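Local coordinates for ACT domain protein (Streptococcus pneumoniae, PDB 1ZPV) that is of unknown function but folds as an ACT domain, a module that in many relatives binds small ligands such as amino acids, and forms a homodimer, at residues 27-32 against 59-64; 36-39 against 44-47; 67-70 against 76-79. All coordinates share one frame; numbering follows the deposited sequence. Where two conformers were deposited one is given.

Interaction 1: 27-32 against 59-64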
ATOM      1  N   ALA C  27     -17.896   5.511  16.694  1.00 18.25           N
ATOM      2  CA  ALA C  27     -18.833   5.207  17.780  1.00 18.86           C
ATOM      3  C   ALA C  27     -19.992   6.249  17.873  1.00 19.90           C
ATOM      4  O   ALA C  27     -21.141   5.864  18.067  1.00 19.20           O
ATOM      5  CB  ALA C  27     -18.085   5.100  19.116  1.00 17.01           C
ATOM      6  N   GLU C  28     -19.692   7.537  17.682  1.00 21.22           N
ATOM      7  CA  GLU C  28     -20.733   8.599  17.680  1.00 23.19           C
ATOM      8  C   GLU C  28     -21.784   8.345  16.599  1.00 22.65           C
ATOM      9  O   GLU C  28     -22.992   8.566  16.794  1.00 23.55           O
ATOM     10  CB  GLU C  28     -20.123  10.007  17.517  1.00 24.41           C
ATOM     11  CG  GLU C  28     -21.175  11.151  17.298  1.00 27.76           C
ATOM     12  CD  GLU C  28     -20.674  12.260  16.326  1.00 32.99           C
ATOM     13  OE1 GLU C  28     -20.036  13.229  16.811  1.00 35.82           O
ATOM     14  OE2 GLU C  28     -20.896  12.157  15.093  1.00 30.33           O
ATOM     15  N   LEU C  29     -21.322   7.836  15.461  1.00 21.28           N
ATOM     16  CA  LEU C  29     -22.200   7.489  14.360  1.00 20.78           C
ATOM     17  C   LEU C  29     -22.936   6.169  14.548  1.00 20.24           C
ATOM     18  O   LEU C  29     -23.669   5.760  13.655  1.00 21.10           O
ATOM     19  CB  LEU C  29     -21.390   7.455  13.059  1.00 20.33           C
ATOM     20  CG  LEU C  29     -20.924   8.851  12.560  1.00 20.66           C
ATOM     21  CD1 LEU C  29     -19.901   8.611  11.491  1.00 18.55           C
ATOM     22  CD2 LEU C  29     -22.031   9.799  12.045  1.00 19.85           C
ATOM     23  N   GLY C  30     -22.694   5.525  15.695  1.00 19.62           N
ATOM     24  CA  GLY C  30     -23.286   4.245  16.077  1.00 19.58           C
ATOM     25  C   GLY C  30     -22.828   3.080  15.210  1.00 19.96           C
ATOM     26  O   GLY C  30     -23.582   2.110  15.042  1.00 19.43           O
ATOM     27  N   LEU C  31     -21.604   3.157  14.673  1.00 17.51           N
ATOM     28  CA  LEU C  31     -21.084   2.084  13.824  1.00 18.07           C
ATOM     29  C   LEU C  31     -20.179   1.149  14.652  1.00 18.10           C
ATOM     30  O   LEU C  31     -19.530   1.595  15.614  1.00 16.92           O
ATOM     31  CB  LEU C  31     -20.349   2.624  12.600  1.00 17.75           C
ATOM     32  CG  LEU C  31     -21.079   3.652  11.728  1.00 17.91           C
ATOM     33  CD1 LEU C  31     -20.100   4.224  10.696  1.00 18.08           C
ATOM     34  CD2 LEU C  31     -22.290   3.015  11.051  1.00 18.32           C
ATOM     35  N   ASN C  32     -20.193  -0.133  14.316  1.00 17.99           N
ATOM     36  CA  ASN C  32     -19.241  -1.105  14.911  1.00 19.78           C
ATOM     37  C   ASN C  32     -17.869  -1.129  14.211  1.00 19.47           C
ATOM     38  O   ASN C  32     -17.822  -1.111  12.996  1.00 20.46           O
ATOM     39  CB  ASN C  32     -19.841  -2.516  14.824  1.00 20.92           C
ATOM     40  CG  ASN C  32     -21.178  -2.591  15.466  1.00 22.15           C
ATOM     41  OD1 ASN C  32     -21.320  -2.266  16.646  1.00 23.90           O
ATOM     42  ND2 ASN C  32     -22.183  -2.991  14.700  1.00 24.87           N
ATOM     43  N   PHE C  59     -24.638   6.473   2.576  1.00 18.35           N
ATOM     44  CA  PHE C  59     -23.236   6.764   2.262  1.00 17.72           C
ATOM     45  C   PHE C  59     -23.014   8.171   1.735  1.00 18.80           C
ATOM     46  O   PHE C  59     -21.895   8.664   1.801  1.00 18.52           O
ATOM     47  CB  PHE C  59     -22.621   5.707   1.308  1.00 18.55           C
ATOM     48  CG  PHE C  59     -22.251   4.451   2.010  1.00 16.79           C
ATOM     49  CD1 PHE C  59     -20.984   4.289   2.564  1.00 20.05           C
ATOM     50  CD2 PHE C  59     -23.210   3.467   2.225  1.00 20.48           C
ATOM     51  CE1 PHE C  59     -20.672   3.124   3.287  1.00 20.13           C
ATOM     52  CE2 PHE C  59     -22.925   2.301   2.937  1.00 22.56           C
ATOM     53  CZ  PHE C  59     -21.651   2.119   3.465  1.00 19.92           C
ATOM     54  N   THR C  60     -24.059   8.817   1.199  1.00 17.64           N
ATOM     55  CA  THR C  60     -23.895  10.200   0.760  1.00 18.69           C
ATOM     56  C   THR C  60     -23.565  11.048   1.969  1.00 17.86           C
ATOM     57  O   THR C  60     -22.597  11.800   1.947  1.00 19.82           O
ATOM     58  CB  THR C  60     -25.135  10.721   0.073  1.00 16.89           C
ATOM     59  OG1 THR C  60     -25.484   9.787  -0.964  1.00 20.91           O
ATOM     60  CG2 THR C  60     -24.903  12.115  -0.514  1.00 19.66           C
ATOM     61  N   TYR C  61     -24.353  10.893   3.016  1.00 17.61           N
ATOM     62  CA  TYR C  61     -24.125  11.591   4.279  1.00 18.15           C
ATOM     63  C   TYR C  61     -22.802  11.194   4.930  1.00 18.18           C
ATOM     64  O   TYR C  61     -22.010  12.075   5.328  1.00 18.50           O
ATOM     65  CB  TYR C  61     -25.295  11.358   5.256  1.00 19.38           C
ATOM     66  CG  TYR C  61     -25.021  11.911   6.620  1.00 19.75           C
ATOM     67  CD1 TYR C  61     -24.829  13.297   6.828  1.00 20.86           C
ATOM     68  CD2 TYR C  61     -24.913  11.065   7.710  1.00 22.18           C
ATOM     69  CE1 TYR C  61     -24.556  13.798   8.119  1.00 20.96           C
ATOM     70  CE2 TYR C  61     -24.613  11.559   8.963  1.00 24.03           C
ATOM     71  CZ  TYR C  61     -24.457  12.915   9.159  1.00 24.64           C
ATOM     72  OH  TYR C  61     -24.172  13.341  10.446  1.00 28.59           O
ATOM     73  N   LEU C  62     -22.539   9.889   5.010  1.00 16.86           N
ATOM     74  CA  LEU C  62     -21.294   9.415   5.691  1.00 17.88           C
ATOM     75  C   LEU C  62     -19.993   9.897   5.047  1.00 17.85           C
ATOM     76  O   LEU C  62     -18.999  10.232   5.749  1.00 16.93           O
ATOM     77  CB  LEU C  62     -21.265   7.885   5.838  1.00 16.53           C
ATOM     78  CG  LEU C  62     -22.384   7.269   6.699  1.00 16.72           C
ATOM     79  CD1 LEU C  62     -22.376   5.735   6.551  1.00 20.35           C
ATOM     80  CD2 LEU C  62     -22.317   7.684   8.191  1.00 16.71           C
ATOM     81  N   ARG C  63     -19.981   9.913   3.723  1.00 17.96           N
ATOM     82  CA  ARG C  63     -18.803  10.345   2.991  1.00 19.25           C
ATOM     83  C   ARG C  63     -18.553  11.805   3.342  1.00 18.69           C
ATOM     84  O   ARG C  63     -17.432  12.182   3.699  1.00 18.71           O
ATOM     85  CB  ARG C  63     -18.965  10.142   1.484  0.60 20.41           C
ATOM     86  CG  ARG C  63     -18.977   8.688   1.067  0.60 21.50           C
ATOM     87  CD  ARG C  63     -18.887   8.500  -0.443  0.60 28.29           C
ATOM     88  NE  ARG C  63     -20.137   8.816  -1.147  0.60 30.87           N
ATOM     89  CZ  ARG C  63     -20.416   9.998  -1.703  0.60 32.56           C
ATOM     90  NH1 ARG C  63     -19.533  10.991  -1.638  0.60 34.45           N
ATOM     91  NH2 ARG C  63     -21.575  10.193  -2.331  0.60 31.31           N
ATOM     92  N   ASN C  64     -19.606  12.615   3.261  1.00 18.27           N
ATOM     93  CA  ASN C  64     -19.491  14.033   3.598  1.00 19.32           C
ATOM     94  C   ASN C  64     -19.081  14.254   5.041  1.00 18.08           C
ATOM     95  O   ASN C  64     -18.227  15.093   5.324  1.00 17.70           O
ATOM     96  CB  ASN C  64     -20.801  14.788   3.324  1.00 18.49           C
ATOM     97  CG  ASN C  64     -20.931  15.203   1.844  1.00 23.84           C
ATOM     98  OD1 ASN C  64     -20.031  14.974   1.040  1.00 24.78           O
ATOM     99  ND2 ASN C  64     -22.067  15.785   1.495  1.00 27.25           N
TER

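Interaction 2: 36-39 against 44-47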
ATOM      1  N   ILE C  36      -9.493  -3.186  12.583  1.00 18.04           N
ATOM      2  CA  ILE C  36      -8.744  -1.907  12.485  1.00 19.63           C
ATOM      3  C   ILE C  36      -7.259  -2.226  12.369  1.00 19.29           C
ATOM      4  O   ILE C  36      -6.773  -3.294  12.839  1.00 18.62           O
ATOM      5  CB  ILE C  36      -9.079  -0.988  13.696  1.00 19.79           C
ATOM      6  CG1 ILE C  36      -8.639   0.473  13.475  1.00 22.00           C
ATOM      7  CG2 ILE C  36      -8.540  -1.563  15.050  1.00 20.07           C
ATOM      8  CD1 ILE C  36      -9.174   1.423  14.521  1.00 23.74           C
ATOM      9  N   SER C  37      -6.537  -1.318  11.724  1.00 20.19           N
ATOM     10  CA  SER C  37      -5.103  -1.414  11.629  1.00 21.28           C
ATOM     11  C   SER C  37      -4.556  -0.012  11.385  1.00 21.02           C
ATOM     12  O   SER C  37      -5.254   0.851  10.860  1.00 19.38           O
ATOM     13  CB  SER C  37      -4.718  -2.368  10.497  1.00 22.94           C
ATOM     14  OG  SER C  37      -3.323  -2.651  10.465  1.00 25.70           O
ATOM     15  N   GLN C  38      -3.317   0.202  11.800  1.00 20.50           N
ATOM     16  CA  GLN C  38      -2.628   1.482  11.596  1.00 21.94           C
ATOM     17  C   GLN C  38      -1.191   1.236  11.231  1.00 22.37           C
ATOM     18  O   GLN C  38      -0.596   0.241  11.666  1.00 21.56           O
ATOM     19  CB  GLN C  38      -2.645   2.362  12.843  1.00 20.34           C
ATOM     20  CG  GLN C  38      -3.980   2.490  13.539  1.00 24.13           C
ATOM     21  CD  GLN C  38      -4.220   1.407  14.598  1.00 27.36           C
ATOM     22  OE1 GLN C  38      -5.060   0.509  14.405  1.00 26.42           O
ATOM     23  NE2 GLN C  38      -3.500   1.505  15.735  1.00 27.20           N
ATOM     24  N   THR C  39      -0.629   2.153  10.434  1.00 23.28           N
ATOM     25  CA  THR C  39       0.788   2.109  10.104  1.00 24.70           C
ATOM     26  C   THR C  39       1.291   3.485   9.770  1.00 22.80           C
ATOM     27  O   THR C  39       0.592   4.272   9.110  1.00 21.70           O
ATOM     28  CB  THR C  39       1.149   1.286   8.845  1.00 26.01           C
ATOM     29  OG1 THR C  39       0.153   0.303   8.559  1.00 31.82           O
ATOM     30  CG2 THR C  39       2.533   0.614   9.079  1.00 27.54           C
ATOM     31  N   TYR C  44       3.857   9.606   6.556  1.00 20.13           N
ATOM     32  CA  TYR C  44       2.413   9.714   6.857  1.00 19.80           C
ATOM     33  C   TYR C  44       1.963   8.681   7.895  1.00 19.55           C
ATOM     34  O   TYR C  44       2.582   7.633   8.044  1.00 19.08           O
ATOM     35  CB  TYR C  44       1.605   9.546   5.549  1.00 18.89           C
ATOM     36  CG  TYR C  44       2.083  10.485   4.480  1.00 20.39           C
ATOM     37  CD1 TYR C  44       1.786  11.837   4.521  1.00 22.83           C
ATOM     38  CD2 TYR C  44       2.897  10.020   3.451  1.00 23.50           C
ATOM     39  CE1 TYR C  44       2.279  12.703   3.548  1.00 24.06           C
ATOM     40  CE2 TYR C  44       3.378  10.850   2.497  1.00 26.07           C
ATOM     41  CZ  TYR C  44       3.070  12.182   2.538  1.00 25.94           C
ATOM     42  OH  TYR C  44       3.590  12.953   1.556  1.00 25.72           O
ATOM     43  N   PHE C  45       0.908   9.017   8.634  1.00 19.53           N
ATOM     44  CA  PHE C  45       0.244   8.100   9.525  1.00 20.07           C
ATOM     45  C   PHE C  45      -0.995   7.630   8.802  1.00 19.56           C
ATOM     46  O   PHE C  45      -1.722   8.441   8.229  1.00 20.32           O
ATOM     47  CB  PHE C  45      -0.160   8.776  10.847  1.00 20.83           C
ATOM     48  CG  PHE C  45      -0.922   7.854  11.752  1.00 22.05           C
ATOM     49  CD1 PHE C  45      -0.282   6.746  12.322  1.00 24.91           C
ATOM     50  CD2 PHE C  45      -2.286   8.046  12.001  1.00 22.79           C
ATOM     51  CE1 PHE C  45      -0.977   5.866  13.135  1.00 24.45           C
ATOM     52  CE2 PHE C  45      -3.006   7.125  12.850  1.00 20.51           C
ATOM     53  CZ  PHE C  45      -2.350   6.059  13.388  1.00 23.18           C
ATOM     54  N   THR C  46      -1.229   6.323   8.796  1.00 19.17           N
ATOM     55  CA  THR C  46      -2.362   5.777   8.088  1.00 18.53           C
ATOM     56  C   THR C  46      -3.140   4.796   8.974  1.00 19.76           C
ATOM     57  O   THR C  46      -2.569   4.152   9.851  1.00 17.96           O
ATOM     58  CB  THR C  46      -1.938   5.043   6.821  1.00 19.86           C
ATOM     59  OG1 THR C  46      -1.361   3.786   7.182  1.00 20.10           O
ATOM     60  CG2 THR C  46      -0.912   5.879   6.005  1.00 18.21           C
HETATM   61  N   MSE C  47      -4.449   4.739   8.796  1.00 19.25           N
HETATM   62  CA  MSE C  47      -5.179   3.662   9.481  1.00 21.77           C
HETATM   63  C   MSE C  47      -6.259   3.197   8.557  1.00 21.45           C
HETATM   64  O   MSE C  47      -6.639   3.913   7.619  1.00 21.57           O
HETATM   65  CB  MSE C  47      -5.727   4.085  10.860  1.00 22.91           C
HETATM   66  CG  MSE C  47      -6.564   5.261  10.858  1.00 27.31           C
HETATM   67 SE   MSE C  47      -7.069   5.864  12.654  0.90 35.29          SE
HETATM   68  CE  MSE C  47      -8.324   4.745  12.981  1.00 26.25           C
TER

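Interaction 3: 67-70 against 76-79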
ATOM      1  N   GLU C  67     -15.364  13.224   5.721  1.00 19.56           N
ATOM      2  CA  GLU C  67     -14.460  14.197   5.112  1.00 21.85           C
ATOM      3  C   GLU C  67     -14.451  15.485   5.943  1.00 21.71           C
ATOM      4  O   GLU C  67     -13.396  16.071   6.212  1.00 22.59           O
ATOM      5  CB  GLU C  67     -14.856  14.439   3.650  1.00 23.49           C
ATOM      6  CG  GLU C  67     -14.159  15.637   3.003  1.00 27.22           C
ATOM      7  CD  GLU C  67     -14.457  15.739   1.525  1.00 37.39           C
ATOM      8  OE1 GLU C  67     -15.615  16.074   1.141  1.00 41.84           O
ATOM      9  OE2 GLU C  67     -13.516  15.496   0.735  1.00 40.61           O
ATOM     10  N   ALA C  68     -15.621  15.928   6.374  1.00 21.91           N
ATOM     11  CA  ALA C  68     -15.697  17.122   7.208  1.00 21.51           C
ATOM     12  C   ALA C  68     -14.991  16.912   8.557  1.00 21.69           C
ATOM     13  O   ALA C  68     -14.254  17.806   9.017  1.00 21.23           O
ATOM     14  CB  ALA C  68     -17.151  17.548   7.421  1.00 22.19           C
ATOM     15  N   PHE C  69     -15.227  15.757   9.197  1.00 20.28           N
ATOM     16  CA  PHE C  69     -14.560  15.444  10.454  1.00 20.00           C
ATOM     17  C   PHE C  69     -13.042  15.319  10.274  1.00 19.38           C
ATOM     18  O   PHE C  69     -12.258  15.864  11.072  1.00 18.13           O
ATOM     19  CB  PHE C  69     -15.101  14.165  11.105  1.00 20.69           C
ATOM     20  CG  PHE C  69     -14.367  13.803  12.379  1.00 20.71           C
ATOM     21  CD1 PHE C  69     -14.579  14.527  13.539  1.00 23.18           C
ATOM     22  CD2 PHE C  69     -13.406  12.779  12.382  1.00 23.05           C
ATOM     23  CE1 PHE C  69     -13.858  14.237  14.714  1.00 23.94           C
ATOM     24  CE2 PHE C  69     -12.700  12.455  13.539  1.00 22.78           C
ATOM     25  CZ  PHE C  69     -12.921  13.196  14.719  1.00 21.29           C
ATOM     26  N   GLY C  70     -12.633  14.587   9.235  1.00 19.50           N
ATOM     27  CA  GLY C  70     -11.221  14.517   8.811  1.00 20.73           C
ATOM     28  C   GLY C  70     -10.494  15.860   8.756  1.00 22.13           C
ATOM     29  O   GLY C  70      -9.378  16.006   9.248  1.00 21.12           O
ATOM     30  N   LYS C  76      -7.186  13.009   5.716  1.00 19.72           N
ATOM     31  CA  LYS C  76      -8.119  12.726   4.649  1.00 19.86           C
ATOM     32  C   LYS C  76      -8.796  11.415   4.987  1.00 19.82           C
ATOM     33  O   LYS C  76      -8.115  10.407   5.169  1.00 18.80           O
ATOM     34  CB  LYS C  76      -7.366  12.646   3.342  1.00 21.03           C
ATOM     35  CG  LYS C  76      -8.262  12.671   2.100  1.00 26.10           C
ATOM     36  CD  LYS C  76      -8.848  14.061   1.845  1.00 30.18           C
ATOM     37  CE  LYS C  76      -9.915  13.987   0.770  1.00 34.24           C
ATOM     38  NZ  LYS C  76      -9.453  13.061  -0.308  1.00 37.64           N
ATOM     39  N   ILE C  77     -10.123  11.420   5.097  1.00 18.67           N
ATOM     40  CA  ILE C  77     -10.827  10.173   5.420  1.00 19.66           C
ATOM     41  C   ILE C  77     -11.693   9.723   4.243  1.00 20.32           C
ATOM     42  O   ILE C  77     -12.527  10.478   3.786  1.00 20.57           O
ATOM     43  CB  ILE C  77     -11.688  10.293   6.671  1.00 18.69           C
ATOM     44  CG1 ILE C  77     -10.822  10.726   7.856  1.00 17.87           C
ATOM     45  CG2 ILE C  77     -12.416   8.911   6.953  1.00 18.33           C
ATOM     46  CD1 ILE C  77     -11.573  11.067   9.169  1.00 16.53           C
ATOM     47  N   ASN C  78     -11.517   8.483   3.803  1.00 20.88           N
ATOM     48  CA  ASN C  78     -12.308   7.957   2.697  1.00 21.04           C
ATOM     49  C   ASN C  78     -13.191   6.839   3.263  1.00 20.86           C
ATOM     50  O   ASN C  78     -12.759   6.093   4.172  1.00 20.98           O
ATOM     51  CB  ASN C  78     -11.382   7.480   1.557  1.00 22.18           C
ATOM     52  CG  ASN C  78     -10.832   8.654   0.684  1.00 28.39           C
ATOM     53  OD1 ASN C  78     -11.304   8.889  -0.443  1.00 33.73           O
ATOM     54  ND2 ASN C  78      -9.846   9.378   1.198  1.00 30.57           N
ATOM     55  N   ILE C  79     -14.431   6.744   2.805  1.00 18.59           N
ATOM     56  CA  ILE C  79     -15.258   5.571   3.172  1.00 19.24           C
ATOM     57  C   ILE C  79     -15.830   4.924   1.909  1.00 20.10           C
ATOM     58  O   ILE C  79     -16.283   5.633   0.990  1.00 20.65           O
ATOM     59  CB  ILE C  79     -16.351   5.915   4.241  1.00 19.06           C
ATOM     60  CG1 ILE C  79     -17.169   4.665   4.647  1.00 18.62           C
ATOM     61  CG2 ILE C  79     -17.224   7.121   3.803  1.00 20.96           C
ATOM     62  CD1 ILE C  79     -18.078   4.894   5.875  1.00 20.53           C
TER
HETATM   63  O   HOH W   1     -11.016  14.163   5.357  1.00 26.22           O
HETATM   64  O   HOH W   2     -12.370  12.394   1.651  1.00 47.10           O

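Interaction 1: 27-32 against 59-64
With CG turned beside the backbone N in both residues (chi1 -70° in Leu-29, -62° in Leu-62), the two leucines bring their branched ends together where the end of helix 18-28 passes helix 59-72 in the ACT fold. This is the ferredoxin-like βαββαβ arrangement, in which helices 18-28 and 59-72 lie together on one face of a four-stranded antiparallel sheet. The contact joins the C-terminal end of the first helix to the first turns of the second. It is made wholly of apolar groups, with no hydrogen bond passing between the segments, and the two leucine side chains slide past each other in opposite directions. Leucine suits position 62 because its forked end offers one methyl to Leu-29, while the side chain as a whole is apolar enough to lie between its helix and Met-4 of the central strand 4-12.

Tyr-61 contributes from the border of the contact. Its chi1 of 173° sets CG anti to the backbone N and carries the ring toward Leu-29, whose CD2 approaches the ring obliquely, 4.4 Å from CE2. The first helix ends here in a Schellman motif: Gly-30 takes a positive phi, and its N bonds to Ala-27 O at 2.9 Å. Glycine, lacking a side chain, adopts this backbone turn easily, and the chain then leads through Leu-31 into strand 32-41.

Leu-31 also rests on Met-4, and Leu-29 leans on Phe-66, one turn further along the second helix. Between the two segments, the nearest approach is that of two methyl groups, Leu-29 CD1 and Leu-62 CD2, 4.2 Å apart.

Interaction 2: 36-39 against 44-47
Thr-39 O is gripped twice by Thr-46: the backbone N lies 2.8 Å from it, and the hydroxyl OG1 donates to the same oxygen, also from 2.8 Å. The two donors arrive from opposite faces of the carbonyl plane. A chi1 of 75° puts OG1 between the backbone N and the carbonyl carbon of Thr-46, aimed across at the neighbouring strand; threonine carries its hydroxyl on CB, close enough to the backbone to reach the partner strand's carbonyl while the backbone keeps its strand conformation. Thr-39 N returns the bond to Thr-46 O at 2.8 Å, nearly straight at 162°, completing a hydrogen-bonded pair of the antiparallel hairpin 32-41/44-53 in the ACT fold.

Gln-38 and Met-47, a selenomethionine, form the adjoining non-hydrogen-bonded pair. Their side chains run side by side, with Gln-38 CG 3.6 Å from Met-47 CB, and Gln-38 CB rests 3.7 Å from Phe-45 CZ. Further along, Ile-36 CD1 meets the selenomethionine methyl CE at 3.8 Å. Phe-45 and Met-47 also pack on helix 18-28, whereas Thr-46 packs on Met-48 of the second subunit. With its proton used inside the hairpin, the buried hydroxyl is consistent with that apolar neighbour beside it.

Interaction 3: 67-70 against 76-79
Apolar contact comes first: Ile-77 pushes the end of its longer branch at Gly-70, its CD1 lying 3.5 Å from Gly-70 CA. CG1 stands anti to the carbonyl carbon (chi1 -57°), which lays CD1 over Gly-70. Having no side chain, Gly-70 lets helix 59-72 come down tightly on strand 75-81, an edge of the ACT-domain sheet within this chain. The CD1 methyl also reaches the edge of the Phe-69 ring, near the ring plane, 4.1 Å from CD2. Val-22 of the other helix and Ile-8 of strand 4-12 pack on Ile-77 as well, which places this β-branched residue, well suited to a strand, in the core between sheet and helices.

Water-mediated bonds form the second group. One water donates to Glu-67 O and accepts from Ile-77 N at 2.9 Å, joining the helix backbone to the strand backbone. A second donates to Ile-77 O, also at 2.9 Å, and makes a weak bond to Glu-67 OE2.

The third kind is electrostatic and looser. Glu-67 and Lys-76 run alongside each other at the border of the contact, where long flexible chains can keep their charges on the outer side; Glu-67 OE2 sits 3.9 Å from Lys-76 CE. The charged atoms OE2 and NZ remain 4.9 Å apart, so the attraction is probably a mild one. Lys-76 also packs on Phe-85 of the second subunit. Since no direct hydrogen bond crosses between the segments, their polar link runs through water: the two waters take up the N-H and C=O of Ile-77 at the strand edge away from strand 4-12.

From the N terminus, strand 4-12 leads into helix 18-28, whose end opens the loop that interaction 1 closes when the chain reaches helix 59-72. Nested inside that loop is interaction 2, the hairpin of strands 32-41 and 44-53; its centre lies about 19 Å from that of interaction 1, on the opposite side of the chain's centre. Interaction 3 follows in series, closing the short return from helix 59-72 to strand 75-81. Interactions 1 and 3 share that helix and touch directly, Arg-63 CG packing on Ile-79 CG2 at 3.6 Å. Together they tie helix to helix, strand to strand and helix to sheet, and interactions 2 and 3 both reach the second subunit.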